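Local coordinates for VgrG protein (Vibrio cholerae, PDB 4DTH) that carries an actin cross-linking toxin domain that binds ATP and magnesium and probably uses them to join G-actin monomers covalently, at residues 18-22 with 335-341; 69-75 with 125-129; 244-249 with 260-266. One frame throughout, in Å; residues are numbered along the deposited sequence. Where two conformers were deposited one is given.

Interaction 1 of 3, residues 18-22 with 335-341; sequences THFPK and NATVGDK
Two very short parallel strands pair beside bound ATP, which Phe20 and Ala336 touch. Strand 337-338, antiparallel to 343-352, takes 18-22 on its other side, with CA atoms matched Thr18–Ala336, His19–Thr337, Phe20–Val338 and Pro21–Gly339 at 4.5 to 5.0 Å. Backbone bonds run Thr337 N to Thr18 O (2.8 Å) and Phe20 N to Thr337 O (3.2 Å); beyond them, Gly339 (phi 91°) bonds weakly through N to Phe20 O (3.2 Å) and Pro21 O (3.1 Å). Side-chain bonds centre on His19 (chi1 t, chi2 86°): His19 ND1 shares a 2.7 Å hydrogen bond with Thr337 OG1, and His19 NE2 donates to Gly339 O (2.8 Å). One water bridges Thr18 OG1 and Thr337 OG1 (2.7 Å each). Lys341 CA makes a CH-pi contact over the His19 ring face, 3.9 Å from the centroid. His19 and Thr337 point to one sheet face, Phe20 (chi1 m) and Val338 to the other. With both ring nitrogens engaged, His19 supplements a sparse backbone pairing with directional side-chain bonds.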
ATOM      1  N   THR A  18      -8.189   3.570 -11.651  1.00 28.16           N
ATOM      2  CA  THR A  18      -8.480   4.390 -10.468  1.00 26.94           C
ATOM      3  C   THR A  18      -9.928   4.235 -10.013  1.00 29.54           C
ATOM      4  O   THR A  18     -10.219   4.461  -8.836  1.00 29.19           O
ATOM      5  CB  THR A  18      -8.178   5.869 -10.763  1.00 33.57           C
ATOM      6  OG1 THR A  18      -8.900   6.263 -11.933  1.00 33.45           O
ATOM      7  CG2 THR A  18      -6.692   6.148 -10.937  1.00 31.89           C
ATOM      8  N   HIS A  19     -10.839   3.876 -10.940  1.00 24.45           N
ATOM      9  CA  HIS A  19     -12.264   3.763 -10.625  1.00 24.20           C
ATOM     10  C   HIS A  19     -12.812   2.344 -10.527  1.00 27.80           C
ATOM     11  O   HIS A  19     -12.578   1.521 -11.410  1.00 28.11           O
ATOM     12  CB  HIS A  19     -13.118   4.585 -11.609  1.00 24.80           C
ATOM     13  CG  HIS A  19     -14.552   4.686 -11.182  1.00 27.83           C
ATOM     14  ND1 HIS A  19     -14.974   5.662 -10.299  1.00 29.08           N
ATOM     15  CD2 HIS A  19     -15.592   3.858 -11.446  1.00 29.16           C
ATOM     16  CE1 HIS A  19     -16.260   5.434 -10.100  1.00 28.45           C
ATOM     17  NE2 HIS A  19     -16.675   4.356 -10.771  1.00 29.01           N
ATOM     18  N   PHE A  20     -13.604   2.094  -9.477  1.00 23.14           N
ATOM     19  CA  PHE A  20     -14.322   0.835  -9.250  1.00 22.74           C
ATOM     20  C   PHE A  20     -15.760   1.117  -8.851  1.00 28.78           C
ATOM     21  O   PHE A  20     -16.007   2.106  -8.162  1.00 27.00           O
ATOM     22  CB  PHE A  20     -13.611  -0.064  -8.223  1.00 23.77           C
ATOM     23  CG  PHE A  20     -12.318  -0.598  -8.802  1.00 24.13           C
ATOM     24  CD1 PHE A  20     -12.315  -1.716  -9.633  1.00 27.00           C
ATOM     25  CD2 PHE A  20     -11.113   0.064  -8.586  1.00 25.66           C
ATOM     26  CE1 PHE A  20     -11.123  -2.173 -10.221  1.00 27.49           C
ATOM     27  CE2 PHE A  20      -9.921  -0.395  -9.175  1.00 28.43           C
ATOM     28  CZ  PHE A  20      -9.935  -1.510  -9.985  1.00 26.59           C
ATOM     29  N   PRO A  21     -16.733   0.274  -9.279  1.00 27.76           N
ATOM     30  CA  PRO A  21     -18.135   0.542  -8.897  1.00 28.09           C
ATOM     31  C   PRO A  21     -18.369   0.512  -7.388  1.00 31.92           C
ATOM     32  O   PRO A  21     -19.142   1.322  -6.868  1.00 31.89           O
ATOM     33  CB  PRO A  21     -18.921  -0.577  -9.591  1.00 30.13           C
ATOM     34  CG  PRO A  21     -17.910  -1.651  -9.858  1.00 34.01           C
ATOM     35  CD  PRO A  21     -16.624  -0.940 -10.123  1.00 29.37           C
ATOM     36  N   LYS A  22     -17.672  -0.412  -6.681  1.00 28.39           N
ATOM     37  CA  LYS A  22     -17.805  -0.591  -5.238  1.00 28.28           C
ATOM     38  C   LYS A  22     -16.403  -0.752  -4.640  1.00 30.57           C
ATOM     39  O   LYS A  22     -15.444  -0.193  -5.176  1.00 31.37           O
ATOM     40  CB  LYS A  22     -18.687  -1.827  -4.932  1.00 31.81           C
ATOM     41  CG  LYS A  22     -20.131  -1.721  -5.436  1.00 53.05           C
ATOM     42  CD  LYS A  22     -20.838  -3.065  -5.354  1.00 67.83           C
ATOM     43  CE  LYS A  22     -20.595  -3.935  -6.566  1.00 83.13           C
ATOM     44  NZ  LYS A  22     -20.932  -5.354  -6.302  1.00 95.01           N
ATOM     45  N   ASN A 335      -6.000   9.420  -5.988  1.00 24.23           N
ATOM     46  CA  ASN A 335      -6.813   9.593  -7.190  0.59 23.96           C
ATOM     47  C   ASN A 335      -7.791   8.432  -7.409  1.00 27.70           C
ATOM     48  O   ASN A 335      -8.339   8.288  -8.505  1.00 27.48           O
ATOM     49  CB  ASN A 335      -5.885   9.765  -8.406  0.59 23.59           C
ATOM     50  CG  ASN A 335      -4.934   8.612  -8.649  0.59 34.58           C
ATOM     51  OD1 ASN A 335      -4.789   7.683  -7.836  0.59 23.02           O
ATOM     52  ND2 ASN A 335      -4.246   8.654  -9.778  0.59 29.41           N
ATOM     53  N   ALA A 336      -8.010   7.591  -6.378  1.00 22.48           N
ATOM     54  CA  ALA A 336      -8.920   6.446  -6.482  1.00 21.56           C
ATOM     55  C   ALA A 336     -10.358   6.907  -6.260  1.00 25.90           C
ATOM     56  O   ALA A 336     -10.613   7.759  -5.401  1.00 25.39           O
ATOM     57  CB  ALA A 336      -8.551   5.380  -5.467  1.00 22.12           C
ATOM     58  N   THR A 337     -11.293   6.375  -7.053  1.00 22.63           N
ATOM     59  CA  THR A 337     -12.707   6.749  -6.961  1.00 22.32           C
ATOM     60  C   THR A 337     -13.630   5.531  -6.961  1.00 26.68           C
ATOM     61  O   THR A 337     -13.233   4.441  -7.391  1.00 24.50           O
ATOM     62  CB  THR A 337     -13.094   7.761  -8.053  1.00 27.49           C
ATOM     63  OG1 THR A 337     -12.944   7.145  -9.326  1.00 25.87           O
ATOM     64  CG2 THR A 337     -12.296   9.073  -7.990  1.00 24.26           C
ATOM     65  N   VAL A 338     -14.872   5.720  -6.481  1.00 25.59           N
ATOM     66  CA  VAL A 338     -15.891   4.674  -6.369  1.00 27.06           C
ATOM     67  C   VAL A 338     -17.260   5.202  -6.845  1.00 30.49           C
ATOM     68  O   VAL A 338     -17.440   6.417  -6.972  1.00 29.15           O
ATOM     69  CB  VAL A 338     -15.904   4.121  -4.908  1.00 33.45           C
ATOM     70  CG1 VAL A 338     -17.248   3.539  -4.493  1.00 34.39           C
ATOM     71  CG2 VAL A 338     -14.822   3.086  -4.714  1.00 33.80           C
ATOM     72  N   GLY A 339     -18.178   4.276  -7.135  1.00 27.63           N
ATOM     73  CA  GLY A 339     -19.552   4.588  -7.512  1.00 27.66           C
ATOM     74  C   GLY A 339     -19.773   4.739  -8.995  1.00 31.78           C
ATOM     75  O   GLY A 339     -19.275   3.938  -9.796  1.00 29.70           O
ATOM     76  N   ASP A 340     -20.542   5.776  -9.363  1.00 29.72           N
ATOM     77  CA  ASP A 340     -20.862   6.072 -10.753  1.00 30.28           C
ATOM     78  C   ASP A 340     -19.631   6.671 -11.410  1.00 33.99           C
ATOM     79  O   ASP A 340     -19.137   7.702 -10.962  1.00 31.78           O
ATOM     80  CB  ASP A 340     -22.049   7.048 -10.823  1.00 32.81           C
ATOM     81  CG  ASP A 340     -22.591   7.376 -12.208  1.00 45.59           C
ATOM     82  OD1 ASP A 340     -21.864   7.101 -13.209  1.00 45.85           O
ATOM     83  OD2 ASP A 340     -23.713   7.915 -12.304  1.00 53.88           O
ATOM     84  N   LYS A 341     -19.187   6.061 -12.529  1.00 32.76           N
ATOM     85  CA  LYS A 341     -18.002   6.460 -13.310  1.00 33.88           C
ATOM     86  C   LYS A 341     -18.129   7.917 -13.786  1.00 38.31           C
ATOM     87  O   LYS A 341     -17.086   8.606 -14.013  1.00 38.35           O
ATOM     88  CB  LYS A 341     -17.917   5.568 -14.550  1.00 38.08           C
ATOM     89  CG  LYS A 341     -16.932   4.457 -14.392  1.00 61.88           C
ATOM     90  CD  LYS A 341     -17.471   3.124 -14.863  1.00 76.22           C
ATOM     91  CE  LYS A 341     -17.080   1.987 -13.941  1.00 89.25           C
ATOM     92  NZ  LYS A 341     -15.859   1.280 -14.409  1.00 98.72           N
TER
HETATM   93  O   HOH W   1     -10.945   7.743 -10.990  1.00 39.23           O

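Interaction 2 of 3, residues 69-75 with 125-129; sequences YQRPPSL and SNHQP
A histidine at the third position of a type II beta turn, Ser125 to Gln128, plugs into a loop that curls round it, a compact example of how two irregular segments can be joined largely through one residue, His127, by its ring and its carbonyl. The turn follows helix 101-124; His127 has phi/psi of 68/30°, and with Gln128 it faces Ile151 in a G1 beta bulge on strand 150-153. Residues 69-75 begin the loop between strands 56-68 and 85-97, extended through Pro72 and then turning through a short 3-10 segment at 73-74, where Leu75 N bonds Pro72 O at 2.9 Å. The backbones stay apart: the nearest CA pair, Leu75–His127, is 7.9 Å.

His127, chi1 m and chi2 -91°, buries by far the largest area. His127 ND1 shares a 2.7 Å hydrogen bond with Tyr69 OH (Tyr69 chi1 t), the two rings meeting rim to rim, while His127 NE2 bonds to Ser158 O. Pro72 CG sits over one face of the His127 ring, 3.7 Å from the centroid, a CH-pi contact.

Arg71, t at chi1 and p at chi2, folds its guanidinium back over His127 CB. Arg71 NH1 donates to His127 O (2.7 Å) and to Tyr69 OH (3.2 Å), whereas Arg71 NE donates to Leu75 O (2.9 Å), so this one side chain braces its own loop and grips the turn.

Leu75, chi1 m and chi2 t, adds an apolar flank to the pocket: its CD1 comes within 3.6 Å of His127 CD2.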
ATOM      1  N   TYR A  69      25.095  -5.100  -7.117  1.00 23.87           N
ATOM      2  CA  TYR A  69      25.180  -6.313  -7.923  1.00 23.25           C
ATOM      3  C   TYR A  69      26.576  -6.466  -8.467  1.00 27.54           C
ATOM      4  O   TYR A  69      27.154  -5.503  -8.976  1.00 27.61           O
ATOM      5  CB  TYR A  69      24.169  -6.259  -9.082  1.00 23.17           C
ATOM      6  CG  TYR A  69      24.255  -7.415 -10.062  1.00 22.71           C
ATOM      7  CD1 TYR A  69      23.875  -8.705  -9.688  1.00 23.65           C
ATOM      8  CD2 TYR A  69      24.669  -7.212 -11.375  1.00 22.99           C
ATOM      9  CE1 TYR A  69      23.904  -9.762 -10.599  1.00 22.94           C
ATOM     10  CE2 TYR A  69      24.715  -8.266 -12.293  1.00 23.29           C
ATOM     11  CZ  TYR A  69      24.341  -9.540 -11.897  1.00 26.55           C
ATOM     12  OH  TYR A  69      24.377 -10.583 -12.796  1.00 23.28           O
ATOM     13  N   GLN A  70      27.107  -7.682  -8.368  1.00 23.87           N
ATOM     14  CA  GLN A  70      28.407  -8.031  -8.931  1.00 24.12           C
ATOM     15  C   GLN A  70      28.170  -9.207  -9.861  1.00 27.38           C
ATOM     16  O   GLN A  70      27.753 -10.280  -9.410  1.00 26.58           O
ATOM     17  CB  GLN A  70      29.451  -8.379  -7.846  1.00 25.63           C
ATOM     18  CG  GLN A  70      29.785  -7.213  -6.896  1.00 41.52           C
ATOM     19  CD  GLN A  70      30.267  -5.958  -7.610  1.00 59.31           C
ATOM     20  OE1 GLN A  70      31.094  -5.999  -8.538  1.00 57.72           O
ATOM     21  NE2 GLN A  70      29.743  -4.813  -7.195  1.00 51.66           N
ATOM     22  N   ARG A  71      28.394  -8.975 -11.169  1.00 25.47           N
ATOM     23  CA  ARG A  71      28.253 -10.002 -12.195  1.00 25.64           C
ATOM     24  C   ARG A  71      29.238 -11.124 -11.859  1.00 28.38           C
ATOM     25  O   ARG A  71      30.437 -10.844 -11.764  1.00 27.15           O
ATOM     26  CB  ARG A  71      28.587  -9.416 -13.587  1.00 27.30           C
ATOM     27  CG  ARG A  71      28.457 -10.404 -14.755  1.00 34.87           C
ATOM     28  CD  ARG A  71      27.007 -10.613 -15.064  1.00 28.41           C
ATOM     29  NE  ARG A  71      26.715 -11.552 -16.148  1.00 27.10           N
ATOM     30  CZ  ARG A  71      25.468 -11.848 -16.496  1.00 34.09           C
ATOM     31  NH1 ARG A  71      24.447 -11.277 -15.869  1.00 21.84           N
ATOM     32  NH2 ARG A  71      25.230 -12.714 -17.471  1.00 23.26           N
ATOM     33  N   PRO A  72      28.774 -12.381 -11.650  1.00 24.47           N
ATOM     34  CA  PRO A  72      29.725 -13.467 -11.370  1.00 24.25           C
ATOM     35  C   PRO A  72      30.789 -13.557 -12.474  1.00 28.15           C
ATOM     36  O   PRO A  72      30.444 -13.438 -13.658  1.00 26.91           O
ATOM     37  CB  PRO A  72      28.840 -14.715 -11.330  1.00 26.03           C
ATOM     38  CG  PRO A  72      27.492 -14.201 -10.973  1.00 29.98           C
ATOM     39  CD  PRO A  72      27.390 -12.894 -11.702  1.00 25.53           C
ATOM     40  N   PRO A  73      32.090 -13.668 -12.113  1.00 26.02           N
ATOM     41  CA  PRO A  73      33.144 -13.710 -13.143  1.00 25.87           C
ATOM     42  C   PRO A  73      32.962 -14.780 -14.216  1.00 27.66           C
ATOM     43  O   PRO A  73      33.275 -14.525 -15.371  1.00 26.04           O
ATOM     44  CB  PRO A  73      34.430 -13.916 -12.330  1.00 28.19           C
ATOM     45  CG  PRO A  73      34.107 -13.393 -10.986  1.00 32.83           C
ATOM     46  CD  PRO A  73      32.671 -13.757 -10.758  1.00 27.99           C
ATOM     47  N   SER A  74      32.392 -15.945 -13.854  1.00 24.37           N
ATOM     48  CA  SER A  74      32.136 -17.039 -14.790  1.00 24.29           C
ATOM     49  C   SER A  74      31.015 -16.734 -15.801  1.00 27.23           C
ATOM     50  O   SER A  74      30.812 -17.504 -16.741  1.00 26.61           O
ATOM     51  CB  SER A  74      31.860 -18.339 -14.040  1.00 27.27           C
ATOM     52  OG  SER A  74      30.585 -18.319 -13.419  1.00 32.67           O
ATOM     53  N   LEU A  75      30.303 -15.613 -15.607  1.00 22.64           N
ATOM     54  CA  LEU A  75      29.219 -15.164 -16.467  1.00 21.61           C
ATOM     55  C   LEU A  75      29.512 -13.821 -17.144  1.00 26.21           C
ATOM     56  O   LEU A  75      28.599 -13.196 -17.690  1.00 24.98           O
ATOM     57  CB  LEU A  75      27.884 -15.139 -15.684  1.00 21.09           C
ATOM     58  CG  LEU A  75      27.354 -16.500 -15.204  1.00 24.67           C
ATOM     59  CD1 LEU A  75      26.032 -16.331 -14.476  1.00 24.11           C
ATOM     60  CD2 LEU A  75      27.158 -17.494 -16.371  1.00 27.09           C
ATOM     61  N   SER A 125      18.588 -20.035 -17.201  1.00 20.65           N
ATOM     62  CA  SER A 125      18.911 -18.706 -17.677  1.00 20.34           C
ATOM     63  C   SER A 125      19.314 -17.818 -16.505  1.00 21.79           C
ATOM     64  O   SER A 125      18.955 -16.651 -16.474  1.00 20.18           O
ATOM     65  CB  SER A 125      17.726 -18.120 -18.441  1.00 23.84           C
ATOM     66  OG  SER A 125      17.485 -18.893 -19.606  1.00 29.55           O
ATOM     67  N   ASN A 126      20.053 -18.380 -15.528  1.00 19.86           N
ATOM     68  CA  ASN A 126      20.464 -17.604 -14.356  1.00 19.42           C
ATOM     69  C   ASN A 126      21.286 -16.376 -14.759  1.00 22.64           C
ATOM     70  O   ASN A 126      22.120 -16.470 -15.665  1.00 21.61           O
ATOM     71  CB  ASN A 126      21.213 -18.474 -13.346  1.00 20.76           C
ATOM     72  CG  ASN A 126      21.047 -17.975 -11.925  1.00 24.98           C
ATOM     73  OD1 ASN A 126      19.999 -17.442 -11.544  1.00 22.66           O
ATOM     74  ND2 ASN A 126      22.066 -18.173 -11.106  1.00 21.53           N
ATOM     75  N   HIS A 127      21.000 -15.220 -14.124  1.00 19.13           N
ATOM     76  CA  HIS A 127      21.664 -13.928 -14.402  1.00 18.43           C
ATOM     77  C   HIS A 127      21.336 -13.355 -15.785  1.00 22.11           C
ATOM     78  O   HIS A 127      22.142 -12.635 -16.367  1.00 20.40           O
ATOM     79  CB  HIS A 127      23.176 -13.979 -14.128  1.00 19.39           C
ATOM     80  CG  HIS A 127      23.521 -14.146 -12.681  1.00 22.10           C
ATOM     81  ND1 HIS A 127      23.719 -13.051 -11.860  1.00 23.21           N
ATOM     82  CD2 HIS A 127      23.743 -15.274 -11.969  1.00 23.40           C
ATOM     83  CE1 HIS A 127      24.032 -13.544 -10.673  1.00 22.63           C
ATOM     84  NE2 HIS A 127      24.070 -14.875 -10.690  1.00 23.08           N
ATOM     85  N   GLN A 128      20.129 -13.663 -16.280  1.00 19.99           N
ATOM     86  CA  GLN A 128      19.651 -13.139 -17.555  0.60 19.76           C
ATOM     87  C   GLN A 128      18.316 -12.437 -17.349  1.00 23.05           C
ATOM     88  O   GLN A 128      17.564 -12.801 -16.426  1.00 22.33           O
ATOM     89  CB  GLN A 128      19.452 -14.265 -18.573  0.60 20.95           C
ATOM     90  CG  GLN A 128      20.740 -14.826 -19.116  0.60 24.30           C
ATOM     91  CD  GLN A 128      20.408 -16.091 -19.826  0.60 35.44           C
ATOM     92  OE1 GLN A 128      19.577 -16.165 -20.711  0.60 28.70           O
ATOM     93  NE2 GLN A 128      20.954 -17.145 -19.365  0.60 34.85           N
ATOM     94  N   PRO A 129      17.963 -11.462 -18.234  1.00 19.59           N
ATOM     95  CA  PRO A 129      16.652 -10.827 -18.068  1.00 19.31           C
ATOM     96  C   PRO A 129      15.543 -11.812 -18.397  1.00 22.78           C
ATOM     97  O   PRO A 129      15.749 -12.770 -19.160  1.00 21.80           O
ATOM     98  CB  PRO A 129      16.649  -9.699 -19.107  1.00 21.41           C
ATOM     99  CG  PRO A 129      17.693 -10.039 -20.082  1.00 26.00           C
ATOM    100  CD  PRO A 129      18.693 -10.920 -19.411  1.00 21.26           C
TER

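Interaction 3 of 3, residues 244-249 with 260-266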
ATOM      1  N   LYS A 244       5.375   7.831  20.899  1.00 21.56           N
ATOM      2  CA  LYS A 244       5.907   6.482  21.112  1.00 21.60           C
ATOM      3  C   LYS A 244       7.275   6.294  20.436  1.00 24.43           C
ATOM      4  O   LYS A 244       8.232   5.825  21.083  1.00 24.39           O
ATOM      5  CB  LYS A 244       4.887   5.475  20.537  1.00 23.79           C
ATOM      6  CG  LYS A 244       5.344   4.044  20.412  1.00 43.40           C
ATOM      7  CD  LYS A 244       5.469   3.381  21.745  1.00 56.37           C
ATOM      8  CE  LYS A 244       5.695   1.907  21.604  1.00 69.87           C
ATOM      9  NZ  LYS A 244       6.060   1.314  22.913  1.00 81.29           N
ATOM     10  N   PHE A 245       7.369   6.666  19.153  1.00 19.45           N
ATOM     11  CA  PHE A 245       8.572   6.443  18.352  1.00 18.66           C
ATOM     12  C   PHE A 245       9.543   7.619  18.245  1.00 21.53           C
ATOM     13  O   PHE A 245      10.600   7.469  17.635  1.00 21.36           O
ATOM     14  CB  PHE A 245       8.180   5.918  16.965  1.00 19.65           C
ATOM     15  CG  PHE A 245       7.591   4.524  16.981  1.00 21.49           C
ATOM     16  CD1 PHE A 245       8.407   3.407  17.133  1.00 25.75           C
ATOM     17  CD2 PHE A 245       6.220   4.331  16.862  1.00 23.95           C
ATOM     18  CE1 PHE A 245       7.861   2.116  17.142  1.00 26.84           C
ATOM     19  CE2 PHE A 245       5.673   3.036  16.862  1.00 27.01           C
ATOM     20  CZ  PHE A 245       6.497   1.941  17.002  1.00 25.81           C
ATOM     21  N   GLY A 246       9.176   8.765  18.811  1.00 19.29           N
ATOM     22  CA  GLY A 246      10.006   9.968  18.763  1.00 18.81           C
ATOM     23  C   GLY A 246      10.168  10.460  17.338  1.00 21.09           C
ATOM     24  O   GLY A 246      11.287  10.559  16.835  1.00 21.01           O
ATOM     25  N   ILE A 247       9.036  10.740  16.673  1.00 18.30           N
ATOM     26  CA  ILE A 247       9.037  11.149  15.266  1.00 18.18           C
ATOM     27  C   ILE A 247       8.988  12.666  15.146  1.00 21.08           C
ATOM     28  O   ILE A 247       8.132  13.291  15.764  1.00 20.29           O
ATOM     29  CB  ILE A 247       7.848  10.488  14.507  1.00 20.74           C
ATOM     30  CG1 ILE A 247       7.892   8.939  14.631  1.00 21.97           C
ATOM     31  CG2 ILE A 247       7.823  10.916  13.022  1.00 20.30           C
ATOM     32  CD1 ILE A 247       6.608   8.227  14.165  1.00 28.74           C
ATOM     33  N   TYR A 248       9.840  13.240  14.272  1.00 18.59           N
ATOM     34  CA  TYR A 248       9.794  14.682  14.005  1.00 18.72           C
ATOM     35  C   TYR A 248       8.641  14.916  13.020  1.00 23.62           C
ATOM     36  O   TYR A 248       8.727  14.480  11.870  1.00 23.60           O
ATOM     37  CB  TYR A 248      11.123  15.153  13.389  1.00 19.35           C
ATOM     38  CG  TYR A 248      12.216  15.299  14.422  1.00 20.10           C
ATOM     39  CD1 TYR A 248      12.943  14.193  14.860  1.00 21.51           C
ATOM     40  CD2 TYR A 248      12.518  16.540  14.971  1.00 20.90           C
ATOM     41  CE1 TYR A 248      13.925  14.315  15.842  1.00 22.57           C
ATOM     42  CE2 TYR A 248      13.512  16.679  15.937  1.00 21.67           C
ATOM     43  CZ  TYR A 248      14.209  15.563  16.374  1.00 27.55           C
ATOM     44  OH  TYR A 248      15.193  15.698  17.321  1.00 26.26           O
ATOM     45  N   ILE A 249       7.549  15.561  13.506  0.50 21.00           N
ATOM     46  CA  ILE A 249       6.331  15.915  12.745  0.50 21.38           C
ATOM     47  C   ILE A 249       6.303  17.415  12.598  0.50 24.75           C
ATOM     48  O   ILE A 249       6.175  18.109  13.607  0.50 23.13           O
ATOM     49  CB  ILE A 249       5.000  15.464  13.447  0.50 24.79           C
ATOM     50  CG1 ILE A 249       5.004  13.988  13.886  0.50 24.96           C
ATOM     51  CG2 ILE A 249       3.744  15.850  12.615  0.50 26.58           C
ATOM     52  CD1 ILE A 249       4.895  12.963  12.805  0.50 29.56           C
ATOM     53  N   THR A 260      13.389  10.091  23.163  1.00 22.63           N
ATOM     54  CA  THR A 260      14.480   9.704  22.282  1.00 22.75           C
ATOM     55  C   THR A 260      13.905   9.030  21.025  1.00 27.61           C
ATOM     56  O   THR A 260      13.247   7.984  21.125  1.00 27.89           O
ATOM     57  CB  THR A 260      15.474   8.766  22.996  1.00 30.46           C
ATOM     58  OG1 THR A 260      16.018   9.423  24.141  1.00 31.48           O
ATOM     59  CG2 THR A 260      16.611   8.303  22.076  1.00 27.22           C
ATOM     60  N   PRO A 261      14.240   9.564  19.834  1.00 25.61           N
ATOM     61  CA  PRO A 261      13.804   8.913  18.582  1.00 25.98           C
ATOM     62  C   PRO A 261      14.178   7.427  18.499  1.00 30.21           C
ATOM     63  O   PRO A 261      15.294   7.023  18.879  1.00 29.17           O
ATOM     64  CB  PRO A 261      14.520   9.727  17.505  1.00 27.98           C
ATOM     65  CG  PRO A 261      14.698  11.066  18.115  1.00 31.38           C
ATOM     66  CD  PRO A 261      15.024  10.789  19.550  1.00 27.19           C
ATOM     67  N   ASN A 262      13.208   6.600  18.094  1.00 26.37           N
ATOM     68  CA  ASN A 262      13.440   5.177  17.908  1.00 26.72           C
ATOM     69  C   ASN A 262      12.805   4.675  16.623  1.00 30.33           C
ATOM     70  O   ASN A 262      12.495   3.498  16.507  1.00 30.59           O
ATOM     71  CB  ASN A 262      13.103   4.344  19.149  1.00 30.82           C
ATOM     72  CG  ASN A 262      11.677   4.447  19.618  1.00 55.03           C
ATOM     73  OD1 ASN A 262      10.857   3.557  19.372  1.00 48.60           O
ATOM     74  ND2 ASN A 262      11.372   5.503  20.366  1.00 49.19           N
ATOM     75  N   ALA A 263      12.635   5.591  15.643  1.00 26.01           N
ATOM     76  CA  ALA A 263      12.143   5.314  14.295  1.00 24.98           C
ATOM     77  C   ALA A 263      12.660   6.418  13.394  1.00 28.27           C
ATOM     78  O   ALA A 263      12.936   7.526  13.872  1.00 28.89           O
ATOM     79  CB  ALA A 263      10.618   5.264  14.254  1.00 25.46           C
ATOM     80  N   ASN A 264      12.791   6.131  12.093  0.50 24.29           N
ATOM     81  CA  ASN A 264      13.306   7.129  11.164  0.50 23.85           C
ATOM     82  C   ASN A 264      12.245   8.103  10.616  0.50 27.78           C
ATOM     83  O   ASN A 264      12.579   9.055   9.910  0.50 28.64           O
ATOM     84  CB  ASN A 264      14.163   6.486  10.073  0.50 24.00           C
ATOM     85  CG  ASN A 264      15.358   5.708  10.615  0.50 43.62           C
ATOM     86  OD1 ASN A 264      15.760   4.684  10.057  0.50 42.31           O
ATOM     87  ND2 ASN A 264      15.949   6.153  11.721  0.50 32.90           N
ATOM     88  N   GLY A 265      10.994   7.887  10.993  1.00 23.81           N
ATOM     89  CA  GLY A 265       9.896   8.741  10.567  1.00 22.37           C
ATOM     90  C   GLY A 265       8.602   7.984  10.438  1.00 23.40           C
ATOM     91  O   GLY A 265       8.527   6.815  10.824  1.00 22.46           O
ATOM     92  N   LEU A 266       7.579   8.654   9.881  1.00 20.83           N
ATOM     93  CA  LEU A 266       6.249   8.063   9.660  1.00 20.44           C
ATOM     94  C   LEU A 266       6.290   6.853   8.709  1.00 24.63           C
ATOM     95  O   LEU A 266       5.453   5.953   8.845  1.00 24.00           O
ATOM     96  CB  LEU A 266       5.251   9.107   9.125  1.00 20.53           C
ATOM     97  CG  LEU A 266       4.841  10.240  10.084  1.00 25.05           C
ATOM     98  CD1 LEU A 266       4.064  11.332   9.334  1.00 25.15           C
ATOM     99  CD2 LEU A 266       4.026   9.704  11.261  1.00 29.62           C
TER
HETATM  100  O   HOH W   2       9.014   2.595  21.281  1.00 45.60           O
HETATM  101  O   HOH W   3      12.696  10.116  14.506  1.00 19.73           O
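This is a local loop closure at the C-terminal end of a helix: the chain leaving helix 221-245 is met by the irregular segment that leads on to helix 269-275. It illustrates how a helix end can be completed by a loop returning from nearby in sequence. Two carbonyls of the last helical residues are claimed by Asn262, whose backbone N donates to Phe245 O at 2.8 Å, almost linearly, and whose ND2 donates to Lys244 O at 3.2 Å. The same ND2 also donates to Thr260 O, 3.2 Å away, so the amide holds its own loop in shape while binding the helix.

Gly246 is the first residue to leave the helix, with positive phi, and lies directly against Pro261, their CA atoms only 3.9 Å apart. A CB on Gly246 would clash with Pro261 CA, so the close approach depends on the missing side chain. Water 3 spans the next gap, donating to Gly246 O (2.8 Å) and Ala263 O (2.7 Å).

Beyond these polar links the contact becomes apolar. Phe245 CB packs on Ala263 CB at 3.7 Å, and Leu266 CD2 lies 4.2 Å from Ile247 CD1 and 3.7 Å from Ile249 CD1. Val271 of helix 269-275 touches Phe245, Ile247 and Ala263, while Tyr321 of helix 312-323 meets Ile249 and Leu266, extending the cluster into the helical part of the fold. On another flank Tyr248 CE1 rests 4.0 Å from Pro261 CG. Chemically, the contact divides its work: amide groups satisfy carbonyls exposed by the helix end, and hydrophobic side chains join the following chain to neighbouring helices.

Overall arrangement
From the N terminus, residues 18-22 enter interaction 1 first, but their partner 335-341 arrives only after 312 intervening residues, so this contact closes a long loop enclosing both others. Within it, interaction 2 closes first and interaction 3 follows in series with a short loop of ten residues. None touch: the centres lie about 44 Å (1 and 2), 35 Å (1 and 3) and 40 Å (2 and 3) apart. The general lesson is division by range: the longest closure joins chain-distant strands beside ATP, while the shorter ones join the loop after strand 56-68 to the turn after helix 101-124, and the end of helix 221-245 to the segment before helix 269-275.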